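Local coordinates for protein uracil-dna glycosylase (Deinococcus radiodurans, PDB 4UQM) that belongs to the uracil-DNA glycosylase superfamily, with a central four-stranded parallel sheet flanked by helices, at residues 22-25 with 26-29; 63-66 with 67-71; 131-134 with 135-138; 223-226 with 227-230. The protein carries 1 engineered substitution. All blocks are in the same frame, centred on the assembly; numbering follows the deposited sequence.

Interaction 1 of 4, residues 22-25 with 26-29; sequences NLPE and DWQE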
loop_
_atom_site.group_PDB
_atom_site.type_symbol
_atom_site.label_atom_id
_atom_site.label_comp_id
_atom_site.label_asym_id
_atom_site.label_seq_id
_atom_site.Cartn_x
_atom_site.Cartn_y
_atom_site.Cartn_z
ATOM N N ASN A 22 -17.813 -5.917 -2.571
ATOM C CA ASN A 22 -16.929 -6.931 -3.100
ATOM C C ASN A 22 -15.546 -6.935 -2.422
ATOM O O ASN A 22 -14.508 -6.974 -3.115
ATOM C CB ASN A 22 -16.771 -6.791 -4.625
ATOM C CG ASN A 22 -16.037 -7.991 -5.271
ATOM O OD1 ASN A 22 -16.110 -9.100 -4.782
ATOM N ND2 ASN A 22 -15.299 -7.742 -6.336
ATOM N N LEU A 23 -15.549 -6.825 -1.093
ATOM C CA LEU A 23 -14.363 -7.085 -0.282
ATOM C C LEU A 23 -14.355 -8.535 0.162
ATOM O O LEU A 23 -15.434 -9.154 0.371
ATOM C CB LEU A 23 -14.321 -6.203 0.972
ATOM C CG LEU A 23 -14.322 -4.685 0.785
ATOM C CD1 LEU A 23 -14.260 -4.019 2.110
ATOM C CD2 LEU A 23 -13.155 -4.290 -0.093
ATOM N N PRO A 24 -13.149 -9.125 0.263
ATOM C CA PRO A 24 -13.039 -10.442 0.861
ATOM C C PRO A 24 -13.718 -10.440 2.228
ATOM O O PRO A 24 -13.702 -9.445 2.952
ATOM C CB PRO A 24 -11.518 -10.646 0.988
ATOM C CG PRO A 24 -10.941 -9.782 -0.056
ATOM C CD PRO A 24 -11.827 -8.584 -0.132
ATOM N N GLU A 25 -14.337 -11.554 2.605
ATOM C CA GLU A 25 -15.111 -11.624 3.842
ATOM C C GLU A 25 -14.272 -11.355 5.065
ATOM O O GLU A 25 -14.764 -10.793 6.019
ATOM C CB GLU A 25 -15.713 -13.041 4.013
ATOM C CG GLU A 25 -16.456 -13.341 5.341
ATOM C CD GLU A 25 -16.680 -14.827 5.654
ATOM O OE1 GLU A 25 -16.372 -15.708 4.816
ATOM O OE2 GLU A 25 -17.190 -15.159 6.757
ATOM N N ASP A 26 -13.012 -11.790 5.052
ATOM C CA ASP A 26 -12.148 -11.564 6.212
ATOM C C ASP A 26 -11.913 -10.088 6.471
ATOM O O ASP A 26 -11.964 -9.655 7.622
ATOM C CB ASP A 26 -10.851 -12.404 6.175
ATOM C CG ASP A 26 -10.012 -12.242 4.936
ATOM O OD1 ASP A 26 -10.138 -11.280 4.137
ATOM O OD2 ASP A 26 -9.121 -13.141 4.804
ATOM N N TRP A 27 -11.698 -9.323 5.412
ATOM C CA TRP A 27 -11.596 -7.868 5.560
ATOM C C TRP A 27 -12.923 -7.266 6.023
ATOM O O TRP A 27 -12.943 -6.387 6.901
ATOM C CB TRP A 27 -11.175 -7.189 4.276
ATOM C CG TRP A 27 -9.732 -7.281 3.900
ATOM C CD1 TRP A 27 -9.233 -7.731 2.701
ATOM C CD2 TRP A 27 -8.588 -6.854 4.681
ATOM N NE1 TRP A 27 -7.840 -7.623 2.695
ATOM C CE2 TRP A 27 -7.436 -7.111 3.907
ATOM C CE3 TRP A 27 -8.437 -6.295 5.955
ATOM C CZ2 TRP A 27 -6.145 -6.794 4.358
ATOM C CZ3 TRP A 27 -7.183 -5.959 6.387
ATOM C CH2 TRP A 27 -6.040 -6.242 5.608
ATOM N N GLN A 28 -14.044 -7.733 5.466
ATOM C CA GLN A 28 -15.332 -7.170 5.858
ATOM C C GLN A 28 -15.566 -7.365 7.350
ATOM O O GLN A 28 -16.010 -6.447 8.048
ATOM C CB GLN A 28 -16.482 -7.797 5.070
ATOM C CG GLN A 28 -16.626 -7.526 3.567
ATOM C CD GLN A 28 -16.979 -6.078 3.124
ATOM O OE1 GLN A 28 -16.773 -5.097 3.876
ATOM N NE2 GLN A 28 -17.497 -5.939 1.861
ATOM N N GLU A 29 -15.254 -8.549 7.854
ATOM C CA GLU A 29 -15.420 -8.827 9.281
ATOM C C GLU A 29 -14.499 -8.016 10.165
ATOM O O GLU A 29 -14.923 -7.460 11.181
ATOM C CB GLU A 29 -15.284 -10.328 9.571
ATOM C CG GLU A 29 -16.397 -11.130 8.952
ATOM C CD GLU A 29 -16.301 -12.622 9.195
ATOM O OE1 GLU A 29 -15.541 -13.048 10.089
ATOM O OE2 GLU A 29 -17.031 -13.364 8.479
#
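Apolar contact first: the indole of Trp-27 receives the ring of Pro-24 at its edge, near the ring plane, with Pro-24 CG 3.8 Å from Trp-27 CD1, and the two side chains run side by side. Leu-23 meets the amide of Gln-28 instead. The two side chains cross at about a right angle; the bend of the glutamine at chi2 (-67°) brings Gln-28 OE1 within 3.3 Å of Leu-23 CD1 and Gln-28 NE2 equally close to Leu-23 CB. Gln-28 NE2 is hydrogen-bonded to Pro-20 O.

Among the backbone bonds, Pro-24, the N-cap residue of helix 25-35, accepts Gln-28 N at its O (3.1 Å), and Glu-25 O takes Glu-29 N at 2.9 Å.

Side-chain hydrogen bonds belong to Asp-26, whose carboxylate turns back beside the Pro-24 ring: its oxygens bind Leu-72 N and Gly-73 N, and OD1 also takes a weak bond from Trp-27 N.

Two acid groups complete the set. Glu-25 OE2 and Glu-29 OE2 stand 2.5 Å apart, their carboxylate planes turned 66° against each other. So short a separation between two acid oxygens implies that one group probably holds a proton, consistent with a pKa raised by its neighbour.

Interaction 2 of 4, residues 63-66 with 67-71; sequences VFNA and LRYTP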
loop_
_atom_site.group_PDB
_atom_site.type_symbol
_atom_site.label_atom_id
_atom_site.label_comp_id
_atom_site.label_asym_id
_atom_site.label_seq_id
_atom_site.Cartn_x
_atom_site.Cartn_y
_atom_site.Cartn_z
ATOM N N VAL A 63 -10.677 2.760 -4.858
ATOM C CA VAL A 63 -10.033 3.172 -3.626
ATOM C C VAL A 63 -9.626 2.016 -2.751
ATOM O O VAL A 63 -8.545 2.055 -2.127
ATOM C CB VAL A 63 -10.940 4.173 -2.853
ATOM C CG1 VAL A 63 -10.500 4.400 -1.404
ATOM C CG2 VAL A 63 -10.990 5.501 -3.569
ATOM N N PHE A 64 -10.470 0.988 -2.659
ATOM C CA PHE A 64 -10.228 -0.126 -1.738
ATOM C C PHE A 64 -9.642 -1.350 -2.461
ATOM O O PHE A 64 -9.635 -2.469 -1.895
ATOM C CB PHE A 64 -11.525 -0.475 -1.007
ATOM C CG PHE A 64 -11.976 0.604 -0.063
ATOM C CD1 PHE A 64 -11.383 0.746 1.190
ATOM C CD2 PHE A 64 -12.991 1.487 -0.403
ATOM C CE1 PHE A 64 -11.776 1.774 2.062
ATOM C CE2 PHE A 64 -13.376 2.495 0.471
ATOM C CZ PHE A 64 -12.764 2.627 1.692
ATOM N N ASN A 65 -9.101 -1.173 -3.677
ATOM C CA ASN A 65 -8.587 -2.316 -4.419
ATOM C C ASN A 65 -7.492 -3.114 -3.742
ATOM O O ASN A 65 -7.409 -4.299 -4.000
ATOM C CB ASN A 65 -8.148 -1.955 -5.833
ATOM C CG ASN A 65 -9.336 -1.789 -6.775
ATOM O OD1 ASN A 65 -10.492 -2.035 -6.414
ATOM N ND2 ASN A 65 -9.075 -1.301 -7.963
ATOM N N ALA A 66 -6.641 -2.505 -2.943
ATOM C CA ALA A 66 -5.601 -3.308 -2.278
ATOM C C ALA A 66 -6.228 -4.419 -1.447
ATOM O O ALA A 66 -5.685 -5.527 -1.376
ATOM C CB ALA A 66 -4.702 -2.442 -1.408
ATOM N N LEU A 67 -7.320 -4.102 -0.721
ATOM C CA LEU A 67 -8.002 -5.123 0.089
ATOM C C LEU A 67 -8.652 -6.150 -0.806
ATOM O O LEU A 67 -8.696 -7.322 -0.443
ATOM C CB LEU A 67 -9.051 -4.457 0.971
ATOM C CG LEU A 67 -8.627 -3.283 1.834
ATOM C CD1 LEU A 67 -9.822 -2.792 2.646
ATOM C CD2 LEU A 67 -7.471 -3.599 2.732
ATOM N N ARG A 68 -9.218 -5.726 -1.949
ATOM C CA ARG A 68 -9.791 -6.691 -2.875
ATOM C C ARG A 68 -8.826 -7.706 -3.448
ATOM O O ARG A 68 -9.194 -8.878 -3.682
ATOM C CB ARG A 68 -10.508 -5.958 -4.048
ATOM C CG ARG A 68 -11.665 -5.083 -3.554
ATOM C CD ARG A 68 -12.524 -4.569 -4.701
ATOM N NE ARG A 68 -13.650 -3.809 -4.153
ATOM C CZ ARG A 68 -13.750 -2.482 -4.089
ATOM N NH1 ARG A 68 -12.796 -1.684 -4.532
ATOM N NH2 ARG A 68 -14.739 -1.954 -3.443
ATOM N N TYR A 69 -7.612 -7.279 -3.700
ATOM C CA TYR A 69 -6.625 -8.147 -4.405
ATOM C C TYR A 69 -5.796 -8.960 -3.430
ATOM O O TYR A 69 -5.258 -9.971 -3.842
ATOM C CB TYR A 69 -5.799 -7.291 -5.408
ATOM C CG TYR A 69 -6.748 -6.640 -6.427
ATOM C CD1 TYR A 69 -8.082 -7.093 -6.553
ATOM C CD2 TYR A 69 -6.397 -5.540 -7.200
ATOM C CE1 TYR A 69 -8.976 -6.523 -7.426
ATOM C CE2 TYR A 69 -7.309 -4.991 -8.127
ATOM C CZ TYR A 69 -8.600 -5.456 -8.172
ATOM O OH TYR A 69 -9.644 -4.997 -9.020
ATOM N N THR A 70 -5.757 -8.593 -2.148
ATOM C CA THR A 70 -5.016 -9.358 -1.145
ATOM C C THR A 70 -5.880 -9.511 0.118
ATOM O O THR A 70 -5.841 -8.645 0.966
ATOM C CB THR A 70 -3.714 -8.642 -0.799
ATOM O OG1 THR A 70 -3.013 -8.309 -2.021
ATOM C CG2 THR A 70 -2.858 -9.546 0.066
ATOM N N PRO A 71 -6.597 -10.634 0.276
ATOM C CA PRO A 71 -7.393 -10.927 1.493
ATOM C C PRO A 71 -6.524 -10.888 2.759
ATOM O O PRO A 71 -5.325 -11.193 2.700
ATOM C CB PRO A 71 -7.906 -12.340 1.252
ATOM C CG PRO A 71 -7.978 -12.439 -0.259
ATOM C CD PRO A 71 -6.795 -11.642 -0.777
HETATM O O HOH W 1 -2.739 -5.399 -2.350
#
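Helix 65-69 is a short helix of little more than one turn, and this contact spans it from its N-cap residue, Phe-64, to Thr-70, the first residue to leave helical backbone angles. Phe-64 O accepts Arg-68 N at 3.3 Å and, weakly, Leu-67 N. Asn-65 O takes Tyr-69 N at 3.0 Å, and Ala-66 O takes Thr-70 N.

In Arg-68, CG placed beside the backbone N sends the chain, extended from CG to NE, back toward Asn-65. There Arg-68 NH1 donates to Asn-65 OD1 over 3.0 Å with an N-H...O angle of 149°. The oxygen lies at the edge of the guanidinium, in its plane, while the amide and guanidinium planes stand 79° apart. Phe-64 CB covers one face of the same group, 3.9 Å from Arg-68 NH1, and NH2 bonds Ala-21 O, so the charged end is held from more than one direction.

Tyr-69 lies alongside Asn-65, with Asn-65 O over one ring face. The other end of the amide, Asn-65 ND2, is hydrogen-bonded to Asp-62 OD1. Leu-67 runs beside Phe-64, CD1 to CD1 at 4.1 Å, and packs on Trp-27 and Leu-31.

At the C-terminal end one water donates to both Ala-66 O (3.1 Å) and Thr-70 OG1 (2.9 Å), bridging the last turn. Main-chain i to i+4 bonds running from an N-cap residue are typical of a short alpha-helix; here an i to i+3 side-chain bond is added.

Interaction 3 of 4, residues 131-134 with 135-138; sequences RSWA and EQGV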
loop_
_atom_site.group_PDB
_atom_site.type_symbol
_atom_site.label_atom_id
_atom_site.label_comp_id
_atom_site.label_asym_id
_atom_site.label_seq_id
_atom_site.Cartn_x
_atom_site.Cartn_y
_atom_site.Cartn_z
ATOM N N ARG A 131 0.091 -6.076 -9.988
ATOM C CA ARG A 131 -0.934 -7.025 -9.562
ATOM C C ARG A 131 -0.315 -8.366 -9.150
ATOM O O ARG A 131 -0.807 -9.029 -8.209
ATOM C CB ARG A 131 -1.970 -7.248 -10.656
ATOM C CG ARG A 131 -3.057 -8.258 -10.307
ATOM C CD ARG A 131 -4.000 -8.520 -11.449
ATOM N NE ARG A 131 -3.417 -9.158 -12.673
ATOM C CZ ARG A 131 -3.973 -9.194 -13.901
ATOM N NH1 ARG A 131 -5.140 -8.628 -14.151
ATOM N NH2 ARG A 131 -3.333 -9.805 -14.910
ATOM N N SER A 132 0.743 -8.772 -9.838
ATOM C CA SER A 132 1.366 -10.081 -9.539
ATOM C C SER A 132 2.051 -10.110 -8.179
ATOM O O SER A 132 2.260 -11.205 -7.637
ATOM C CB SER A 132 2.308 -10.551 -10.648
ATOM O OG SER A 132 3.417 -9.693 -10.731
ATOM N N TRP A 133 2.348 -8.966 -7.598
ATOM C CA TRP A 133 2.813 -8.913 -6.210
ATOM C C TRP A 133 1.621 -9.066 -5.245
ATOM O O TRP A 133 1.668 -9.814 -4.281
ATOM C CB TRP A 133 3.521 -7.596 -5.880
ATOM C CG TRP A 133 4.866 -7.393 -6.514
ATOM C CD1 TRP A 133 5.599 -8.291 -7.230
ATOM C CD2 TRP A 133 5.641 -6.190 -6.474
ATOM N NE1 TRP A 133 6.770 -7.707 -7.654
ATOM C CE2 TRP A 133 6.836 -6.433 -7.157
ATOM C CE3 TRP A 133 5.471 -4.957 -5.844
ATOM C CZ2 TRP A 133 7.804 -5.452 -7.331
ATOM C CZ3 TRP A 133 6.473 -4.000 -5.977
ATOM C CH2 TRP A 133 7.617 -4.249 -6.708
ATOM N N ALA A 134 0.526 -8.361 -5.564
ATOM C CA ALA A 134 -0.693 -8.459 -4.719
ATOM C C ALA A 134 -1.198 -9.892 -4.653
ATOM O O ALA A 134 -1.673 -10.369 -3.608
ATOM C CB ALA A 134 -1.769 -7.547 -5.254
ATOM N N GLU A 135 -1.089 -10.588 -5.780
ATOM C CA GLU A 135 -1.548 -11.977 -5.837
ATOM C C GLU A 135 -0.709 -12.950 -4.993
ATOM O O GLU A 135 -1.158 -14.091 -4.766
ATOM C CB GLU A 135 -1.532 -12.429 -7.282
ATOM C CG GLU A 135 -2.590 -11.741 -8.141
ATOM C CD GLU A 135 -2.460 -11.974 -9.661
ATOM O OE1 GLU A 135 -1.383 -12.319 -10.187
ATOM O OE2 GLU A 135 -3.467 -11.752 -10.348
ATOM N N GLN A 136 0.507 -12.529 -4.622
ATOM C CA GLN A 136 1.399 -13.327 -3.744
ATOM C C GLN A 136 1.319 -12.954 -2.295
ATOM O O GLN A 136 2.138 -13.394 -1.528
ATOM C CB GLN A 136 2.829 -13.148 -4.192
ATOM C CG GLN A 136 3.161 -13.693 -5.543
ATOM C CD GLN A 136 4.639 -13.339 -5.771
ATOM O OE1 GLN A 136 5.492 -13.936 -5.089
ATOM N NE2 GLN A 136 4.957 -12.430 -6.679
ATOM N N GLY A 137 0.395 -12.099 -1.870
ATOM C CA GLY A 137 0.300 -11.756 -0.453
ATOM C C GLY A 137 0.948 -10.456 -0.101
ATOM O O GLY A 137 1.093 -10.208 1.099
ATOM N N VAL A 138 1.256 -9.614 -1.071
ATOM C CA VAL A 138 1.826 -8.290 -0.789
ATOM C C VAL A 138 0.708 -7.257 -0.846
ATOM O O VAL A 138 0.168 -6.975 -1.929
ATOM C CB VAL A 138 2.903 -7.918 -1.803
ATOM C CG1 VAL A 138 3.504 -6.550 -1.449
ATOM C CG2 VAL A 138 4.021 -8.983 -1.841
#
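The backbone leaves helix 131-134 through a Schellman motif that contains a type I turn from Ala-134 to Gly-137: Val-138 N bonds Trp-133 O at 3.2 Å, Gly-137 N bonds Ala-134 O, and Gly-137 is the C-prime residue with positive phi (99°). Gln-136 N also reaches Trp-133 O, at 3.0 Å, approaching from the opposite face of the carbonyl plane to Val-138 N, so this one oxygen is gripped by two donors. A CA-H...O contact of 3.3 Å accompanies the turn, from Ala-134 CA to Val-138 O.

Among the side chains, Gln-136 stretches out beyond CG (chi2 178°) and lays its amide back along the helix end. Gln-136 NE2 donates to Ser-132 O over 3.1 Å; the oxygen lies in the amide plane, but the donor sits above the carbonyl plane of Ser-132. Gln-136 OE1 is taken by Glu-237 N. Trp-133 CB rests against Val-138 CB at 4.1 Å, and the indole NE1 bonds Trp-238 O.

Arg-131 and Glu-135 meet obliquely, with guanidinium and carboxylate planes only 14° apart. Glu-135 OE2 lies 3.5 Å from Arg-131 NE but well out of the guanidinium plane, where no N-H points at it. This salt bridge is therefore a purely electrostatic pairing, whereas the directional bonding of the contact is concentrated on the carbonyls of the helix end.

Interaction 4 of 4, residues 223-226 with 227-230; sequences KTNE and ALEK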
loop_
_atom_site.group_PDB
_atom_site.type_symbol
_atom_site.label_atom_id
_atom_site.label_comp_id
_atom_site.label_asym_id
_atom_site.label_seq_id
_atom_site.Cartn_x
_atom_site.Cartn_y
_atom_site.Cartn_z
ATOM N N LYS A 223 15.713 -8.038 2.651
ATOM C CA LYS A 223 15.420 -8.140 4.081
ATOM C C LYS A 223 14.061 -8.797 4.299
ATOM O O LYS A 223 13.919 -9.670 5.143
ATOM C CB LYS A 223 15.469 -6.768 4.754
ATOM C CG LYS A 223 16.868 -6.233 4.884
ATOM C CD LYS A 223 16.857 -4.807 5.357
ATOM C CE LYS A 223 18.259 -4.252 5.519
ATOM N NZ LYS A 223 18.215 -2.772 5.591
ATOM N N THR A 224 13.067 -8.435 3.460
ATOM C CA THR A 224 11.740 -9.048 3.583
ATOM C C THR A 224 11.816 -10.563 3.366
ATOM O O THR A 224 11.244 -11.344 4.124
ATOM C CB THR A 224 10.780 -8.379 2.573
ATOM O OG1 THR A 224 10.556 -7.035 2.982
ATOM C CG2 THR A 224 9.441 -9.120 2.495
ATOM N N ASN A 225 12.500 -10.964 2.305
ATOM C CA ASN A 225 12.568 -12.368 1.974
ATOM C C ASN A 225 13.325 -13.177 3.012
ATOM O O ASN A 225 12.914 -14.296 3.351
ATOM C CB ASN A 225 13.105 -12.593 0.578
ATOM C CG ASN A 225 12.059 -12.320 -0.478
ATOM O OD1 ASN A 225 10.902 -12.114 -0.164
ATOM N ND2 ASN A 225 12.466 -12.337 -1.740
ATOM N N GLU A 226 14.365 -12.593 3.585
ATOM C CA GLU A 226 15.097 -13.301 4.624
ATOM C C GLU A 226 14.212 -13.509 5.870
ATOM O O GLU A 226 14.168 -14.601 6.428
ATOM C CB GLU A 226 16.380 -12.546 4.940
ATOM C CG GLU A 226 17.227 -13.165 6.052
ATOM C CD GLU A 226 18.553 -12.446 6.281
ATOM O OE1 GLU A 226 18.825 -11.435 5.555
ATOM O OE2 GLU A 226 19.336 -12.896 7.160
ATOM N N ALA A 227 13.463 -12.472 6.251
ATOM C CA ALA A 227 12.541 -12.603 7.375
ATOM C C ALA A 227 11.451 -13.654 7.115
ATOM O O ALA A 227 11.079 -14.430 8.010
ATOM C CB ALA A 227 11.913 -11.252 7.721
ATOM N N LEU A 228 10.856 -13.625 5.920
ATOM C CA LEU A 228 9.829 -14.622 5.592
ATOM C C LEU A 228 10.408 -16.020 5.683
ATOM O O LEU A 228 9.817 -16.909 6.289
ATOM C CB LEU A 228 9.237 -14.374 4.222
ATOM C CG LEU A 228 8.390 -13.093 4.113
ATOM C CD1 LEU A 228 8.089 -12.726 2.671
ATOM C CD2 LEU A 228 7.123 -13.245 4.947
ATOM N N GLU A 229 11.591 -16.199 5.092
ATOM C CA GLU A 229 12.189 -17.526 5.053
ATOM C C GLU A 229 12.507 -18.039 6.437
ATOM O O GLU A 229 12.253 -19.218 6.733
ATOM C CB GLU A 229 13.440 -17.470 4.209
ATOM C CG GLU A 229 13.124 -17.383 2.743
ATOM C CD GLU A 229 14.303 -16.895 1.902
ATOM O OE1 GLU A 229 15.399 -16.772 2.434
ATOM O OE2 GLU A 229 14.129 -16.509 0.735
ATOM N N LYS A 230 13.003 -17.175 7.306
ATOM C CA LYS A 230 13.323 -17.600 8.678
ATOM C C LYS A 230 12.086 -18.014 9.487
ATOM O O LYS A 230 12.205 -18.805 10.424
ATOM C CB LYS A 230 14.102 -16.522 9.434
ATOM C CG LYS A 230 15.441 -16.148 8.804
ATOM C CD LYS A 230 16.539 -17.181 8.929
ATOM C CE LYS A 230 17.758 -16.757 8.104
ATOM N NZ LYS A 230 18.290 -15.422 8.559
#
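Glu-226 and Lys-230 meet on the outer side of helix 220-230, and the lysine can be followed outward atom by atom. Lys-230 CB sits 3.6 Å from Glu-226 O, the carbonyl that also accepts Lys-230 N. Lys-230 CG comes closer still, to 3.1 Å from Glu-226 O. The chain then bends at chi2 (-72°) and again at chi4 (59°), turning back along the helix, so that CE approaches Glu-226 CG. At the tip, Lys-230 NZ donates to Glu-226 OE2 at 3.1 Å in a salt bridge, using the anti lone pair of that oxygen. The glutamate meets it with an extended chain, CG anti to the backbone N (chi1 178°), and the two side chains lie alongside, pointing the same way.

The helix packs across the central parallel sheet of the uracil-DNA glycosylase fold: Thr-224 and Leu-228 both touch Val-77 and Val-179, in strands 77-81 and 179-183, while Ala-227 adds Val-200 of strand 200-204.

On that inner side Thr-224 CG2 lies 3.9 Å from Leu-228 CD1, the two side chains running side by side, and Thr-224 OG1 bonds Pro-220 O. Asn-225 crosses Leu-228 obliquely, its OD1 at 4.0 Å from Leu-228 CD1, and that same oxygen accepts Val-236 N. Glu-229 runs its extended chain past Asn-225 O, with Glu-229 CG at 3.2 Å from it, beside the main-chain bond that Glu-229 N makes to this carbonyl.

How the interactions relate
From the N terminus, interaction 1 opens helix 25-35, interaction 2 spans helix 65-69, interaction 3 leads from helix 131-134 into strand 138-142, and interaction 4 lies on helix 220-230. Each joins adjoining segments, so none closes a long loop; the four follow in series, without nesting or crossing. The first three form a touching chain through Thr-70: Thr-70 O accepts Trp-27 NE1 (2.8 Å), and Thr-70 OG1 meets Ala-134 O (2.9 Å), both probable hydrogen bonds. The N-terminal helix is thereby tied through helix 65-69 to the end of helix 131-134, just ahead of edge strand 138-142. Interaction 4 stands apart, its nearest atoms about 7 Å from interaction 3, against the central sheet.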